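Local coordinates for hypothetical protein PA2201 (Pseudomonas aeruginosa, PDB 2FEF), which is of unknown function but may act as an immunity protein against a PoNe-type DNase toxin, at residues Ala154-Gln162 against Leu281-Gly292; Arg179-Ala187 against Glu259-Tyr267. One frame throughout, in Å; residues are numbered along the deposited sequence.

In the fold
Both contacts belong to the C-terminal half of this all-helical chain, and their centres lie 11 Å apart. Contact 1 joins the end of helix 146-158 to helix 282-292; contact 2 joins helix 179-189 to helix 258-267. In sequence the order is 154-162, 179-187, 259-267, 281-292, so both segments of contact 2 fall between the two of contact 1. The two also touch: Arg-289 NH2 reaches Gly-264 O at 2.8 Å, and Leu-281 N lies 2.9 Å from Ser-261 OG, both probable hydrogen bonds, while Val-157 CG2 packs against Leu-184 O. Helix 258-267 lies between helix 179-189 and the C-terminal helix 282-292 and touches both.

Contact 1 of 2, residues Ala154-Gln162 against Leu281-Gly292; sequences AMGVLLDAQ and LGDLVDYARARG
Asp-160 OD2 accepts a hydrogen bond from Arg-291 NH2 at 3.0 Å, part of a salt bridge, with a fairly straight N-H...O angle of 158°. The oxygen lies in the guanidinium plane, at its edge, yet the nitrogen meets it from above the carboxylate plane, and the two planes stand 57° apart. Asp-160 CG is anti to the backbone N (chi1 -176°), which carries the carboxylate out to the arginine. Its other oxygen, OD1, accepts from a water that also donates to Ala-288 O at 2.7 Å. Next to this polar pair, small Ala-288 allows close approach, its CB 3.3 Å from Leu-158 O. Tyr-287 turns its ring edge to the same carbonyl, with Leu-158 O near the ring plane. Branched aliphatic residues suit the buried layer: Leu-158 reaches Val-285 CG2 with CD2 (4.0 Å) and Leu-281 CD1 with CD1, while Leu-159 CD2 meets Leu-284 CD2 at 4.2 Å. Arg-101 of helix 97-127 gives a hydrogen bond from NH2 to Asp-160 O. Asp-160, with positive phi, is the C-prime residue of a Schellman motif: Ala-161 N bonds to Gly-156 O, ending helix 146-158 against the flank of the C-terminal helix.

Contact 2 of 2, residues Arg179-Ala187 against Glu259-Tyr267; sequences RLLDYLGAA and EVSALGVLY
Leu-184 CG lies anti to its carbonyl carbon (chi1 -66°), and this sends CD2 across to helix 258-267, whereas Leu-180, whose CG is anti to the backbone N (chi1 173°), brings both methyls to Glu-259. The result is knobs-into-holes packing of two helical segments: Leu-184 is the knob, set among Glu-259, Ala-262, Leu-263 and Leu-266. The axes of the segments 179-187 and 259-267 approach to 9.9 Å and cross at 37°. Ala-262 suits the floor of the hole because its lone methyl lets the leucine come close, CB to Leu-184 CD2 at 3.7 Å. Leu-266 meets the knob at about a right angle, and its CD1 rests against two neighbouring backbone carbonyl oxygens, 3.6 Å from Tyr-183 O and 3.7 Å from Leu-184 O. The length of a leucine lets a methyl reach the backbone of helix 179-189.

Glu-259 serves two purposes. Its CB packs on Leu-180 CD2 at 3.9 Å, the side chains crossing about perpendicularly, but the chain bends at chi2 and leads the carboxylate away from helix 179-189. OE1 accepts from Val-260 N on the anti side, somewhat out of the carboxylate plane, and OE2 is hydrogen-bonded to the hydroxyls of Tyr-225 and Tyr-230, so both oxygens of this buried acid have polar partners. Nearby, Phe-211 meets the Tyr-183 ring and Trp-269 that of Tyr-267, extending the packing with aromatic groups. Where the two tyrosines approach each other, Tyr-267 OH lies in the plane of the Tyr-183 ring, at its edge, 3.3 Å from Tyr-183 CE2.

Contact 1 of 2, residues Ala154-Gln162 against Leu281-Gly292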
ATOM      1  N   ALA B 154     -25.234  -4.412 -13.078  1.00 24.75           N
ATOM      2  CA  ALA B 154     -26.346  -3.932 -12.220  1.00 24.31           C
ATOM      3  C   ALA B 154     -26.185  -2.463 -11.833  1.00 24.62           C
ATOM      4  O   ALA B 154     -27.185  -1.701 -11.812  1.00 24.45           O
ATOM      5  CB  ALA B 154     -26.479  -4.820 -10.962  1.00 24.28           C
HETATM    6  N   MSE B 155     -24.935  -2.034 -11.585  1.00 24.51           N
HETATM    7  CA  MSE B 155     -24.743  -0.650 -11.141  1.00 24.77           C
HETATM    8  C   MSE B 155     -24.834   0.243 -12.346  1.00 24.64           C
HETATM    9  O   MSE B 155     -25.236   1.374 -12.230  1.00 25.60           O
HETATM   10  CB  MSE B 155     -23.449  -0.414 -10.336  1.00 25.00           C
HETATM   11  CG  MSE B 155     -23.315  -1.190  -8.968  1.00 26.08           C
HETATM   12 SE   MSE B 155     -25.000  -0.959  -7.891  1.00 40.21          SE
HETATM   13  CE  MSE B 155     -25.962  -2.555  -8.288  1.00 42.68           C
ATOM     14  N   GLY B 156     -24.493  -0.279 -13.519  1.00 25.38           N
ATOM     15  CA  GLY B 156     -24.765   0.452 -14.789  1.00 24.56           C
ATOM     16  C   GLY B 156     -26.249   0.825 -14.928  1.00 23.97           C
ATOM     17  O   GLY B 156     -26.597   1.941 -15.316  1.00 23.92           O
ATOM     18  N   VAL B 157     -27.109  -0.144 -14.706  1.00 23.23           N
ATOM     19  CA  VAL B 157     -28.561   0.050 -14.727  1.00 23.35           C
ATOM     20  C   VAL B 157     -29.035   0.999 -13.596  1.00 24.16           C
ATOM     21  O   VAL B 157     -29.810   1.945 -13.818  1.00 23.99           O
ATOM     22  CB  VAL B 157     -29.282  -1.327 -14.600  1.00 24.72           C
ATOM     23  CG1 VAL B 157     -30.809  -1.117 -14.465  1.00 22.88           C
ATOM     24  CG2 VAL B 157     -29.000  -2.244 -15.809  1.00 22.54           C
ATOM     25  N   LEU B 158     -28.566   0.752 -12.385  1.00 24.04           N
ATOM     26  CA  LEU B 158     -29.036   1.493 -11.197  1.00 24.44           C
ATOM     27  C   LEU B 158     -28.535   2.941 -11.190  1.00 24.51           C
ATOM     28  O   LEU B 158     -29.113   3.808 -10.532  1.00 24.26           O
ATOM     29  CB  LEU B 158     -28.592   0.754  -9.915  1.00 24.40           C
ATOM     30  CG  LEU B 158     -29.454  -0.480  -9.573  1.00 24.60           C
ATOM     31  CD1 LEU B 158     -28.796  -1.304  -8.545  1.00 27.60           C
ATOM     32  CD2 LEU B 158     -30.907  -0.033  -9.087  1.00 24.91           C
ATOM     33  N   LEU B 159     -27.447   3.195 -11.919  1.00 24.34           N
ATOM     34  CA  LEU B 159     -26.908   4.547 -11.976  1.00 24.69           C
ATOM     35  C   LEU B 159     -27.118   5.254 -13.305  1.00 24.86           C
ATOM     36  O   LEU B 159     -26.501   6.287 -13.557  1.00 27.09           O
ATOM     37  CB  LEU B 159     -25.419   4.566 -11.527  1.00 24.22           C
ATOM     38  CG  LEU B 159     -25.179   4.010 -10.115  1.00 23.65           C
ATOM     39  CD1 LEU B 159     -23.644   3.795  -9.801  1.00 23.46           C
ATOM     40  CD2 LEU B 159     -25.909   4.874  -9.017  1.00 24.04           C
ATOM     41  N   ASP B 160     -28.012   4.726 -14.132  1.00 25.36           N
ATOM     42  CA  ASP B 160     -28.396   5.328 -15.417  1.00 26.33           C
ATOM     43  C   ASP B 160     -27.166   5.593 -16.287  1.00 27.14           C
ATOM     44  O   ASP B 160     -27.002   6.682 -16.893  1.00 27.99           O
ATOM     45  CB  ASP B 160     -29.299   6.585 -15.240  1.00 26.90           C
ATOM     46  CG  ASP B 160     -29.791   7.169 -16.588  1.00 31.23           C
ATOM     47  OD1 ASP B 160     -30.223   6.394 -17.481  1.00 30.89           O
ATOM     48  OD2 ASP B 160     -29.754   8.409 -16.753  1.00 34.69           O
ATOM     49  N   ALA B 161     -26.309   4.581 -16.344  1.00 25.73           N
ATOM     50  CA  ALA B 161     -25.083   4.607 -17.147  1.00 27.15           C
ATOM     51  C   ALA B 161     -25.005   3.382 -18.071  1.00 26.91           C
ATOM     52  O   ALA B 161     -23.919   2.886 -18.377  1.00 27.58           O
ATOM     53  CB  ALA B 161     -23.857   4.681 -16.233  1.00 26.63           C
ATOM     54  N   GLN B 162     -26.165   2.902 -18.524  1.00 27.31           N
ATOM     55  CA  GLN B 162     -26.236   1.663 -19.326  1.00 27.89           C
ATOM     56  C   GLN B 162     -25.507   1.744 -20.659  1.00 28.13           C
ATOM     57  O   GLN B 162     -25.221   0.720 -21.270  1.00 27.60           O
ATOM     58  CB  GLN B 162     -27.685   1.299 -19.641  1.00 27.77           C
ATOM     59  CG  GLN B 162     -28.547   0.910 -18.409  1.00 27.71           C
ATOM     60  CD  GLN B 162     -29.867   0.304 -18.819  1.00 28.15           C
ATOM     61  OE1 GLN B 162     -29.910  -0.577 -19.691  1.00 28.41           O
ATOM     62  NE2 GLN B 162     -30.961   0.762 -18.186  1.00 25.28           N
ATOM     63  N   LEU B 281     -32.108  -1.794  -3.016  1.00 24.18           N
ATOM     64  CA  LEU B 281     -31.654  -0.401  -3.180  1.00 23.89           C
ATOM     65  C   LEU B 281     -32.738   0.479  -3.791  1.00 24.63           C
ATOM     66  O   LEU B 281     -32.559   1.054  -4.879  1.00 23.58           O
ATOM     67  CB  LEU B 281     -30.373  -0.395  -4.052  1.00 23.35           C
ATOM     68  CG  LEU B 281     -29.181  -1.041  -3.324  1.00 25.38           C
ATOM     69  CD1 LEU B 281     -28.126  -1.519  -4.359  1.00 25.45           C
ATOM     70  CD2 LEU B 281     -28.593  -0.039  -2.340  1.00 29.53           C
ATOM     71  N   GLY B 282     -33.851   0.615  -3.066  1.00 24.38           N
ATOM     72  CA  GLY B 282     -34.984   1.424  -3.529  1.00 25.33           C
ATOM     73  C   GLY B 282     -34.624   2.843  -3.925  1.00 24.98           C
ATOM     74  O   GLY B 282     -35.142   3.342  -4.915  1.00 24.61           O
ATOM     75  N   ASP B 283     -33.723   3.494  -3.180  1.00 24.84           N
ATOM     76  CA  ASP B 283     -33.390   4.907  -3.493  1.00 25.66           C
ATOM     77  C   ASP B 283     -32.671   5.031  -4.825  1.00 24.50           C
ATOM     78  O   ASP B 283     -32.750   6.062  -5.502  1.00 22.89           O
ATOM     79  CB  ASP B 283     -32.598   5.610  -2.362  1.00 26.41           C
ATOM     80  CG  ASP B 283     -31.099   5.282  -2.386  1.00 29.17           C
ATOM     81  OD1 ASP B 283     -30.719   4.169  -1.948  1.00 33.18           O
ATOM     82  OD2 ASP B 283     -30.303   6.152  -2.827  1.00 30.44           O
ATOM     83  N   LEU B 284     -31.957   3.966  -5.206  1.00 23.88           N
ATOM     84  CA  LEU B 284     -31.276   3.961  -6.483  1.00 24.48           C
ATOM     85  C   LEU B 284     -32.199   3.596  -7.620  1.00 24.37           C
ATOM     86  O   LEU B 284     -32.057   4.141  -8.730  1.00 24.26           O
ATOM     87  CB  LEU B 284     -30.038   3.043  -6.469  1.00 23.49           C
ATOM     88  CG  LEU B 284     -28.948   3.505  -5.500  1.00 25.38           C
ATOM     89  CD1 LEU B 284     -27.688   2.624  -5.635  1.00 23.80           C
ATOM     90  CD2 LEU B 284     -28.575   4.998  -5.786  1.00 26.70           C
ATOM     91  N   VAL B 285     -33.145   2.689  -7.354  1.00 23.96           N
ATOM     92  CA  VAL B 285     -34.252   2.488  -8.295  1.00 23.75           C
ATOM     93  C   VAL B 285     -34.868   3.840  -8.643  1.00 24.61           C
ATOM     94  O   VAL B 285     -35.044   4.173  -9.817  1.00 23.46           O
ATOM     95  CB  VAL B 285     -35.283   1.472  -7.757  1.00 24.57           C
ATOM     96  CG1 VAL B 285     -36.516   1.380  -8.714  1.00 25.08           C
ATOM     97  CG2 VAL B 285     -34.592   0.079  -7.556  1.00 25.78           C
ATOM     98  N   ASP B 286     -35.188   4.631  -7.613  1.00 24.33           N
ATOM     99  CA  ASP B 286     -35.815   5.928  -7.820  1.00 24.92           C
ATOM    100  C   ASP B 286     -34.919   6.865  -8.630  1.00 24.49           C
ATOM    101  O   ASP B 286     -35.404   7.521  -9.551  1.00 24.29           O
ATOM    102  CB  ASP B 286     -36.221   6.554  -6.470  1.00 25.26           C
ATOM    103  CG  ASP B 286     -37.287   5.741  -5.731  1.00 27.24           C
ATOM    104  OD1 ASP B 286     -37.998   4.926  -6.383  1.00 28.67           O
ATOM    105  OD2 ASP B 286     -37.428   5.920  -4.480  1.00 28.02           O
ATOM    106  N   TYR B 287     -33.625   6.902  -8.281  1.00 24.48           N
ATOM    107  CA  TYR B 287     -32.617   7.728  -8.946  1.00 25.34           C
ATOM    108  C   TYR B 287     -32.522   7.415 -10.440  1.00 25.81           C
ATOM    109  O   TYR B 287     -32.590   8.332 -11.273  1.00 24.66           O
ATOM    110  CB  TYR B 287     -31.230   7.536  -8.297  1.00 25.15           C
ATOM    111  CG  TYR B 287     -30.104   8.185  -9.051  1.00 27.60           C
ATOM    112  CD1 TYR B 287     -29.908   9.563  -8.990  1.00 26.78           C
ATOM    113  CD2 TYR B 287     -29.242   7.431  -9.858  1.00 25.34           C
ATOM    114  CE1 TYR B 287     -28.873  10.173  -9.685  1.00 28.18           C
ATOM    115  CE2 TYR B 287     -28.205   8.043 -10.550  1.00 27.37           C
ATOM    116  CZ  TYR B 287     -28.049   9.422 -10.480  1.00 27.91           C
ATOM    117  OH  TYR B 287     -27.014  10.035 -11.162  1.00 28.33           O
ATOM    118  N   ALA B 288     -32.346   6.129 -10.768  1.00 25.70           N
ATOM    119  CA  ALA B 288     -32.226   5.692 -12.157  1.00 26.21           C
ATOM    120  C   ALA B 288     -33.502   6.038 -12.970  1.00 27.45           C
ATOM    121  O   ALA B 288     -33.408   6.518 -14.103  1.00 27.17           O
ATOM    122  CB  ALA B 288     -31.943   4.192 -12.198  1.00 26.09           C
ATOM    123  N   ARG B 289     -34.681   5.818 -12.372  1.00 28.11           N
ATOM    124  CA  ARG B 289     -35.944   6.104 -13.059  1.00 29.06           C
ATOM    125  C   ARG B 289     -36.063   7.593 -13.324  1.00 30.24           C
ATOM    126  O   ARG B 289     -36.348   7.987 -14.461  1.00 31.06           O
ATOM    127  CB  ARG B 289     -37.148   5.589 -12.271  1.00 28.68           C
ATOM    128  CG  ARG B 289     -37.242   4.056 -12.235  1.00 28.05           C
ATOM    129  CD  ARG B 289     -38.368   3.581 -11.345  1.00 29.80           C
ATOM    130  NE  ARG B 289     -38.632   2.160 -11.543  1.00 28.19           N
ATOM    131  CZ  ARG B 289     -39.470   1.440 -10.801  1.00 28.67           C
ATOM    132  NH1 ARG B 289     -40.141   2.006  -9.807  1.00 28.65           N
ATOM    133  NH2 ARG B 289     -39.644   0.156 -11.055  1.00 27.44           N
ATOM    134  N   ALA B 290     -35.815   8.416 -12.301  1.00 30.85           N
ATOM    135  CA  ALA B 290     -35.887   9.886 -12.446  1.00 32.65           C
ATOM    136  C   ALA B 290     -34.894  10.424 -13.480  1.00 33.58           C
ATOM    137  O   ALA B 290     -35.252  11.276 -14.303  1.00 33.45           O
ATOM    138  CB  ALA B 290     -35.676  10.572 -11.098  1.00 32.64           C
ATOM    139  N   ARG B 291     -33.662   9.913 -13.446  1.00 34.20           N
ATOM    140  CA  ARG B 291     -32.620  10.370 -14.362  1.00 35.79           C
ATOM    141  C   ARG B 291     -32.921   9.941 -15.794  1.00 37.25           C
ATOM    142  O   ARG B 291     -32.675  10.710 -16.725  1.00 36.88           O
ATOM    143  CB  ARG B 291     -31.221   9.887 -13.927  1.00 35.18           C
ATOM    144  CG  ARG B 291     -30.080  10.782 -14.419  1.00 35.32           C
ATOM    145  CD  ARG B 291     -28.737  10.277 -13.996  1.00 34.50           C
ATOM    146  NE  ARG B 291     -27.623  11.142 -14.393  1.00 33.45           N
ATOM    147  CZ  ARG B 291     -27.074  11.168 -15.607  1.00 35.04           C
ATOM    148  NH1 ARG B 291     -26.030  11.974 -15.861  1.00 33.27           N
ATOM    149  NH2 ARG B 291     -27.538  10.366 -16.564  1.00 33.51           N
ATOM    150  N   GLY B 292     -33.421   8.714 -15.958  1.00 38.71           N
ATOM    151  CA  GLY B 292     -33.825   8.197 -17.263  1.00 42.16           C
ATOM    152  C   GLY B 292     -34.967   9.036 -17.818  1.00 44.30           C
ATOM    153  O   GLY B 292     -34.938   9.443 -18.979  1.00 44.72           O
TER
HETATM  154  O   HOH W   1     -32.410   5.054 -16.116  1.00 33.90           O

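Contact 2 of 2, residues Arg179-Ala187 against Glu259-Tyr267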
ATOM      1  N   ARG B 179     -27.440 -16.281 -17.753  1.00 25.99           N
ATOM      2  CA  ARG B 179     -28.819 -15.818 -17.894  1.00 26.31           C
ATOM      3  C   ARG B 179     -29.039 -14.460 -17.216  1.00 26.41           C
ATOM      4  O   ARG B 179     -29.553 -13.522 -17.835  1.00 26.21           O
ATOM      5  CB  ARG B 179     -29.806 -16.841 -17.351  1.00 25.94           C
ATOM      6  CG  ARG B 179     -31.293 -16.394 -17.500  1.00 27.46           C
ATOM      7  CD  ARG B 179     -32.247 -17.527 -17.199  1.00 32.74           C
ATOM      8  NE  ARG B 179     -32.350 -18.468 -18.304  1.00 35.19           N
ATOM      9  CZ  ARG B 179     -33.099 -19.572 -18.281  1.00 37.24           C
ATOM     10  NH1 ARG B 179     -33.792 -19.876 -17.191  1.00 37.66           N
ATOM     11  NH2 ARG B 179     -33.147 -20.374 -19.346  1.00 36.52           N
ATOM     12  N   LEU B 180     -28.624 -14.361 -15.960  1.00 25.78           N
ATOM     13  CA  LEU B 180     -28.791 -13.106 -15.211  1.00 26.45           C
ATOM     14  C   LEU B 180     -28.058 -11.929 -15.867  1.00 26.04           C
ATOM     15  O   LEU B 180     -28.645 -10.861 -16.059  1.00 25.64           O
ATOM     16  CB  LEU B 180     -28.373 -13.250 -13.733  1.00 26.40           C
ATOM     17  CG  LEU B 180     -28.358 -11.931 -12.936  1.00 26.77           C
ATOM     18  CD1 LEU B 180     -29.754 -11.292 -12.813  1.00 24.53           C
ATOM     19  CD2 LEU B 180     -27.723 -12.114 -11.570  1.00 25.52           C
ATOM     20  N   LEU B 181     -26.795 -12.125 -16.225  1.00 25.56           N
ATOM     21  CA  LEU B 181     -26.043 -11.034 -16.862  1.00 26.35           C
ATOM     22  C   LEU B 181     -26.699 -10.628 -18.187  1.00 26.93           C
ATOM     23  O   LEU B 181     -26.746  -9.427 -18.515  1.00 27.15           O
ATOM     24  CB  LEU B 181     -24.554 -11.396 -17.082  1.00 25.60           C
ATOM     25  CG  LEU B 181     -23.694 -11.608 -15.819  1.00 25.55           C
ATOM     26  CD1 LEU B 181     -22.235 -12.042 -16.178  1.00 24.88           C
ATOM     27  CD2 LEU B 181     -23.754 -10.385 -14.842  1.00 27.78           C
ATOM     28  N   ASP B 182     -27.205 -11.610 -18.941  1.00 27.29           N
ATOM     29  CA  ASP B 182     -27.966 -11.308 -20.160  1.00 28.23           C
ATOM     30  C   ASP B 182     -29.245 -10.491 -19.902  1.00 28.59           C
ATOM     31  O   ASP B 182     -29.510  -9.524 -20.637  1.00 28.71           O
ATOM     32  CB  ASP B 182     -28.299 -12.572 -20.962  1.00 28.90           C
ATOM     33  CG  ASP B 182     -27.083 -13.147 -21.704  1.00 30.72           C
ATOM     34  OD1 ASP B 182     -26.016 -12.497 -21.732  1.00 31.72           O
ATOM     35  OD2 ASP B 182     -27.218 -14.258 -22.276  1.00 30.60           O
ATOM     36  N   TYR B 183     -30.024 -10.851 -18.879  1.00 27.67           N
ATOM     37  CA  TYR B 183     -31.168 -10.021 -18.460  1.00 28.27           C
ATOM     38  C   TYR B 183     -30.767  -8.608 -18.056  1.00 28.60           C
ATOM     39  O   TYR B 183     -31.428  -7.650 -18.452  1.00 28.40           O
ATOM     40  CB  TYR B 183     -31.971 -10.686 -17.338  1.00 29.17           C
ATOM     41  CG  TYR B 183     -33.029 -11.622 -17.880  1.00 30.16           C
ATOM     42  CD1 TYR B 183     -32.683 -12.856 -18.407  1.00 30.22           C
ATOM     43  CD2 TYR B 183     -34.381 -11.271 -17.842  1.00 32.49           C
ATOM     44  CE1 TYR B 183     -33.651 -13.727 -18.910  1.00 31.97           C
ATOM     45  CE2 TYR B 183     -35.362 -12.137 -18.338  1.00 33.43           C
ATOM     46  CZ  TYR B 183     -34.977 -13.365 -18.874  1.00 33.09           C
ATOM     47  OH  TYR B 183     -35.916 -14.230 -19.382  1.00 33.17           O
ATOM     48  N   LEU B 184     -29.695  -8.480 -17.269  1.00 28.10           N
ATOM     49  CA  LEU B 184     -29.224  -7.153 -16.838  1.00 27.57           C
ATOM     50  C   LEU B 184     -28.769  -6.277 -18.000  1.00 28.44           C
ATOM     51  O   LEU B 184     -28.993  -5.075 -17.991  1.00 29.69           O
ATOM     52  CB  LEU B 184     -28.123  -7.265 -15.783  1.00 25.98           C
ATOM     53  CG  LEU B 184     -28.581  -7.872 -14.445  1.00 26.92           C
ATOM     54  CD1 LEU B 184     -27.408  -8.004 -13.477  1.00 26.34           C
ATOM     55  CD2 LEU B 184     -29.728  -7.019 -13.840  1.00 26.25           C
ATOM     56  N   GLY B 185     -28.110  -6.872 -18.990  1.00 28.61           N
ATOM     57  CA  GLY B 185     -27.637  -6.106 -20.142  1.00 29.35           C
ATOM     58  C   GLY B 185     -28.523  -6.074 -21.364  1.00 30.25           C
ATOM     59  O   GLY B 185     -28.161  -5.449 -22.372  1.00 30.22           O
ATOM     60  N   ALA B 186     -29.681  -6.727 -21.279  1.00 30.69           N
ATOM     61  CA  ALA B 186     -30.556  -6.945 -22.434  1.00 31.43           C
ATOM     62  C   ALA B 186     -30.933  -5.660 -23.170  1.00 31.40           C
ATOM     63  O   ALA B 186     -30.775  -5.580 -24.390  1.00 31.66           O
ATOM     64  CB  ALA B 186     -31.812  -7.718 -22.021  1.00 32.02           C
ATOM     65  N   ALA B 187     -31.406  -4.658 -22.424  1.00 31.11           N
ATOM     66  CA  ALA B 187     -31.844  -3.378 -23.007  1.00 30.09           C
ATOM     67  C   ALA B 187     -30.669  -2.642 -23.597  1.00 29.24           C
ATOM     68  O   ALA B 187     -30.782  -2.056 -24.670  1.00 28.34           O
ATOM     69  CB  ALA B 187     -32.517  -2.494 -21.957  1.00 29.70           C
ATOM     70  N   GLU B 259     -28.877  -7.212  -8.160  1.00 25.55           N
ATOM     71  CA  GLU B 259     -29.590  -7.828  -9.268  1.00 24.95           C
ATOM     72  C   GLU B 259     -31.109  -7.537  -9.205  1.00 25.48           C
ATOM     73  O   GLU B 259     -31.693  -7.113 -10.198  1.00 25.01           O
ATOM     74  CB  GLU B 259     -29.287  -9.330  -9.401  1.00 25.13           C
ATOM     75  CG  GLU B 259     -29.929 -10.361  -8.429  1.00 24.90           C
ATOM     76  CD  GLU B 259     -29.491 -10.251  -6.988  1.00 27.11           C
ATOM     77  OE1 GLU B 259     -29.669  -9.158  -6.399  1.00 31.82           O
ATOM     78  OE2 GLU B 259     -29.075 -11.264  -6.385  1.00 27.66           O
ATOM     79  N   VAL B 260     -31.710  -7.761  -8.048  1.00 24.94           N
ATOM     80  CA  VAL B 260     -33.162  -7.496  -7.852  1.00 24.56           C
ATOM     81  C   VAL B 260     -33.461  -6.000  -8.064  1.00 25.25           C
ATOM     82  O   VAL B 260     -34.441  -5.627  -8.733  1.00 24.86           O
ATOM     83  CB  VAL B 260     -33.650  -7.953  -6.455  1.00 25.18           C
ATOM     84  CG1 VAL B 260     -35.181  -7.733  -6.278  1.00 23.33           C
ATOM     85  CG2 VAL B 260     -33.315  -9.411  -6.222  1.00 24.11           C
ATOM     86  N   SER B 261     -32.630  -5.146  -7.476  1.00 24.18           N
ATOM     87  CA  SER B 261     -32.829  -3.698  -7.631  1.00 24.70           C
ATOM     88  C   SER B 261     -32.723  -3.284  -9.107  1.00 24.62           C
ATOM     89  O   SER B 261     -33.584  -2.537  -9.593  1.00 25.07           O
ATOM     90  CB  SER B 261     -31.855  -2.908  -6.743  1.00 24.24           C
ATOM     91  OG  SER B 261     -31.843  -3.476  -5.417  1.00 24.75           O
ATOM     92  N   ALA B 262     -31.710  -3.797  -9.829  1.00 24.41           N
ATOM     93  CA  ALA B 262     -31.560  -3.453 -11.255  1.00 23.40           C
ATOM     94  C   ALA B 262     -32.728  -4.003 -12.073  1.00 23.37           C
ATOM     95  O   ALA B 262     -33.227  -3.350 -12.992  1.00 22.22           O
ATOM     96  CB  ALA B 262     -30.208  -3.938 -11.788  1.00 23.57           C
ATOM     97  N   LEU B 263     -33.211  -5.193 -11.724  1.00 23.97           N
ATOM     98  CA  LEU B 263     -34.395  -5.735 -12.424  1.00 25.26           C
ATOM     99  C   LEU B 263     -35.621  -4.832 -12.262  1.00 25.44           C
ATOM    100  O   LEU B 263     -36.421  -4.702 -13.188  1.00 26.16           O
ATOM    101  CB  LEU B 263     -34.694  -7.196 -11.982  1.00 25.82           C
ATOM    102  CG  LEU B 263     -33.667  -8.242 -12.439  1.00 26.82           C
ATOM    103  CD1 LEU B 263     -33.773  -9.570 -11.641  1.00 28.44           C
ATOM    104  CD2 LEU B 263     -33.756  -8.493 -13.951  1.00 25.68           C
ATOM    105  N   GLY B 264     -35.758  -4.181 -11.108  1.00 26.38           N
ATOM    106  CA  GLY B 264     -36.832  -3.209 -10.897  1.00 26.46           C
ATOM    107  C   GLY B 264     -36.786  -2.017 -11.861  1.00 26.74           C
ATOM    108  O   GLY B 264     -37.819  -1.561 -12.359  1.00 27.14           O
ATOM    109  N   VAL B 265     -35.594  -1.505 -12.119  1.00 26.76           N
ATOM    110  CA  VAL B 265     -35.441  -0.425 -13.092  1.00 26.82           C
ATOM    111  C   VAL B 265     -35.803  -0.929 -14.492  1.00 27.02           C
ATOM    112  O   VAL B 265     -36.533  -0.265 -15.234  1.00 26.84           O
ATOM    113  CB  VAL B 265     -33.998   0.141 -13.074  1.00 26.93           C
ATOM    114  CG1 VAL B 265     -33.809   1.213 -14.187  1.00 27.02           C
ATOM    115  CG2 VAL B 265     -33.674   0.745 -11.673  1.00 27.35           C
ATOM    116  N   LEU B 266     -35.277  -2.103 -14.841  1.00 26.38           N
ATOM    117  CA  LEU B 266     -35.476  -2.698 -16.170  1.00 26.91           C
ATOM    118  C   LEU B 266     -36.933  -3.057 -16.475  1.00 27.42           C
ATOM    119  O   LEU B 266     -37.408  -2.858 -17.610  1.00 26.81           O
ATOM    120  CB  LEU B 266     -34.585  -3.923 -16.312  1.00 25.90           C
ATOM    121  CG  LEU B 266     -33.079  -3.630 -16.308  1.00 27.48           C
ATOM    122  CD1 LEU B 266     -32.288  -4.949 -16.272  1.00 26.11           C
ATOM    123  CD2 LEU B 266     -32.662  -2.729 -17.482  1.00 27.77           C
ATOM    124  N   TYR B 267     -37.638  -3.585 -15.472  1.00 27.93           N
ATOM    125  CA  TYR B 267     -39.041  -4.008 -15.642  1.00 29.06           C
ATOM    126  C   TYR B 267     -40.078  -2.948 -15.323  1.00 28.75           C
ATOM    127  O   TYR B 267     -41.195  -3.038 -15.813  1.00 27.47           O
ATOM    128  CB  TYR B 267     -39.355  -5.253 -14.819  1.00 30.55           C
ATOM    129  CG  TYR B 267     -38.910  -6.535 -15.456  1.00 34.25           C
ATOM    130  CD1 TYR B 267     -37.589  -6.929 -15.408  1.00 35.74           C
ATOM    131  CD2 TYR B 267     -39.816  -7.355 -16.117  1.00 38.12           C
ATOM    132  CE1 TYR B 267     -37.171  -8.112 -15.990  1.00 38.18           C
ATOM    133  CE2 TYR B 267     -39.408  -8.550 -16.711  1.00 39.07           C
ATOM    134  CZ  TYR B 267     -38.087  -8.925 -16.629  1.00 38.62           C
ATOM    135  OH  TYR B 267     -37.664 -10.105 -17.213  1.00 39.62           O
TER